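Uncharacterized protein DUF2179 (Eubacterium ventriosum, PDB 3HLU) is of unknown function but forms the carboxy-terminal domain of a probable membrane protein of the YitT family, with a GlnB-like alpha-beta fold. Local coordinates at residues K19-R24 / E48-V53. Numbering follows the deposited sequence.
Sequences KIIADR and EVIMCV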
loop_
_atom_site.group_PDB
_atom_site.type_symbol
_atom_site.label_atom_id
_atom_site.label_comp_id
_atom_site.label_asym_id
_atom_site.label_seq_id
_atom_site.Cartn_x
_atom_site.Cartn_y
_atom_site.Cartn_z
ATOM N N LYS A 19 -4.320 6.344 12.545
ATOM C CA LYS A 19 -3.983 6.415 13.968
ATOM C C LYS A 19 -5.072 5.788 14.854
ATOM O O LYS A 19 -4.800 5.000 15.752
ATOM C CB LYS A 19 -3.707 7.851 14.419
ATOM C CG LYS A 19 -3.500 7.920 15.932
ATOM C CD LYS A 19 -3.373 9.333 16.516
ATOM C CE LYS A 19 -3.124 9.237 18.030
ATOM N NZ LYS A 19 -2.661 10.522 18.643
ATOM N N ILE A 20 -6.316 6.146 14.590
ATOM C CA ILE A 20 -7.450 5.490 15.235
ATOM C C ILE A 20 -7.473 3.968 15.016
ATOM O O ILE A 20 -7.651 3.195 15.954
ATOM C CB ILE A 20 -8.766 6.091 14.726
ATOM C CG1 ILE A 20 -8.794 7.595 15.023
ATOM C CG2 ILE A 20 -9.939 5.397 15.355
ATOM C CD1 ILE A 20 -9.962 8.318 14.384
ATOM N N ILE A 21 -7.298 3.539 13.768
ATOM C CA ILE A 21 -7.271 2.113 13.465
ATOM C C ILE A 21 -6.156 1.387 14.195
ATOM O O ILE A 21 -6.361 0.308 14.737
ATOM C CB ILE A 21 -7.095 1.844 11.967
ATOM C CG1 ILE A 21 -8.329 2.309 11.202
ATOM C CG2 ILE A 21 -6.849 0.356 11.729
ATOM C CD1 ILE A 21 -8.217 2.129 9.709
ATOM N N ALA A 22 -4.965 1.978 14.179
ATOM C CA ALA A 22 -3.806 1.389 14.826
ATOM C C ALA A 22 -4.037 1.226 16.314
ATOM O O ALA A 22 -3.659 0.210 16.879
ATOM C CB ALA A 22 -2.575 2.217 14.573
ATOM N N ASP A 23 -4.669 2.210 16.952
ATOM C CA ASP A 23 -4.903 2.132 18.391
ATOM C C ASP A 23 -5.883 1.018 18.737
ATOM O O ASP A 23 -5.629 0.227 19.641
ATOM C CB ASP A 23 -5.368 3.477 18.975
ATOM C CG ASP A 23 -4.230 4.519 19.063
ATOM O OD1 ASP A 23 -3.032 4.149 18.900
ATOM O OD2 ASP A 23 -4.544 5.720 19.285
ATOM N N ARG A 24 -6.992 0.949 18.010
ATOM C CA ARG A 24 -7.991 -0.084 18.254
ATOM C C ARG A 24 -7.467 -1.478 17.935
ATOM O O ARG A 24 -7.936 -2.467 18.493
ATOM C CB ARG A 24 -9.266 0.190 17.459
ATOM C CG ARG A 24 -9.996 1.445 17.885
ATOM C CD ARG A 24 -11.381 1.533 17.249
ATOM N NE ARG A 24 -12.214 0.368 17.552
ATOM C CZ ARG A 24 -13.427 0.158 17.038
ATOM N NH1 ARG A 24 -13.957 1.035 16.193
ATOM N NH2 ARG A 24 -14.114 -0.932 17.362
ATOM N N GLU A 48 1.681 7.774 5.816
ATOM C CA GLU A 48 2.060 6.698 6.713
ATOM C C GLU A 48 1.175 5.503 6.482
ATOM O O GLU A 48 -0.031 5.621 6.277
ATOM C CB GLU A 48 1.834 7.107 8.154
ATOM C CG GLU A 48 2.820 8.042 8.786
ATOM C CD GLU A 48 2.581 8.097 10.288
ATOM O OE1 GLU A 48 1.378 8.087 10.703
ATOM O OE2 GLU A 48 3.590 8.118 11.040
ATOM N N VAL A 49 1.779 4.340 6.595
ATOM C CA VAL A 49 1.084 3.104 6.372
ATOM C C VAL A 49 1.207 2.261 7.641
ATOM O O VAL A 49 2.225 2.319 8.311
ATOM C CB VAL A 49 1.703 2.418 5.130
ATOM C CG1 VAL A 49 1.617 0.902 5.201
ATOM C CG2 VAL A 49 1.075 2.972 3.867
ATOM N N ILE A 50 0.159 1.518 7.995
ATOM C CA ILE A 50 0.256 0.546 9.084
ATOM C C ILE A 50 0.754 -0.797 8.558
ATOM O O ILE A 50 0.142 -1.397 7.681
ATOM C CB ILE A 50 -1.098 0.303 9.805
ATOM C CG1 ILE A 50 -1.698 1.595 10.332
ATOM C CG2 ILE A 50 -0.936 -0.679 10.944
ATOM C CD1 ILE A 50 -3.097 1.411 10.836
HETATM N N MSE A 51 1.870 -1.265 9.110
HETATM C CA MSE A 51 2.375 -2.597 8.820
HETATM C C MSE A 51 2.099 -3.571 9.968
HETATM O O MSE A 51 2.286 -3.252 11.136
HETATM C CB MSE A 51 3.861 -2.539 8.524
HETATM C CG MSE A 51 4.530 -3.890 8.514
HETATM SE SE MSE A 51 6.345 -3.640 7.867
HETATM C CE MSE A 51 6.505 -1.695 8.141
ATOM N N CYS A 52 1.653 -4.768 9.632
ATOM C CA CYS A 52 1.318 -5.725 10.649
ATOM C C CYS A 52 1.418 -7.131 10.083
ATOM O O CYS A 52 0.838 -7.433 9.046
ATOM C CB CYS A 52 -0.084 -5.446 11.175
ATOM S SG CYS A 52 -0.593 -6.506 12.551
ATOM N N VAL A 53 2.179 -7.985 10.759
ATOM C CA VAL A 53 2.225 -9.396 10.411
ATOM C C VAL A 53 1.164 -10.110 11.221
ATOM O O VAL A 53 0.972 -9.817 12.399
ATOM C CB VAL A 53 3.591 -10.011 10.707
ATOM C CG1 VAL A 53 4.681 -9.275 9.939
ATOM C CG2 VAL A 53 3.872 -9.962 12.206
#
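Ile-50 meets Ile-21 and Ala-22 where helix 18-28 lies on the antiparallel sheet of a ferredoxin-like beta-alpha-beta-beta-alpha-beta fold, the architecture expected of the GlnB-like clan. The contact illustrates how one long aliphatic side chain can join a helix to a sheet. It is entirely apolar and buried near the centre of the chain. Ile-50 does the reaching: its CD1 comes to 3.9 Å from Ala-22 CB and 4.0 Å from Ile-21 CG2, so a single methyl touches two consecutive helix residues. The short side chain of Ala-22 is consistent with the approach of the two backbones, whose nearest CA atoms, those of Ala-22 and Ile-50, are 7.1 Å apart. The two isoleucine side chains lie obliquely across each other. In Ile-50 an extended outer chain (chi2 171°) carries CD1 out from the strand to the helix, whereas in Ile-21 a chi1 of -67° sets CG1 beside the backbone N and leaves CG2, the branch that meets the strand methyl, anti to it.

Neighbouring side chains continue this apolar layer: Met-35 of strand 34-40 touches both Ala-22 and Ile-50, while Leu-66 of helix 56-67 packs on Ile-21. Backbone hydrogen bonds stay within the helix, as from Asp-23 N to Lys-19 O at 3.0 Å, or within the sheet, where Ile-50 pairs with Ile-13 of strand 9-14. Val-49, the residue before Ile-50, packs instead on Ile-76 of the second subunit. At the helix-sheet interface, the same CD1 methyl of Ile-50 also approaches the helix backbone, lying 3.9 Å from Ala-22 N.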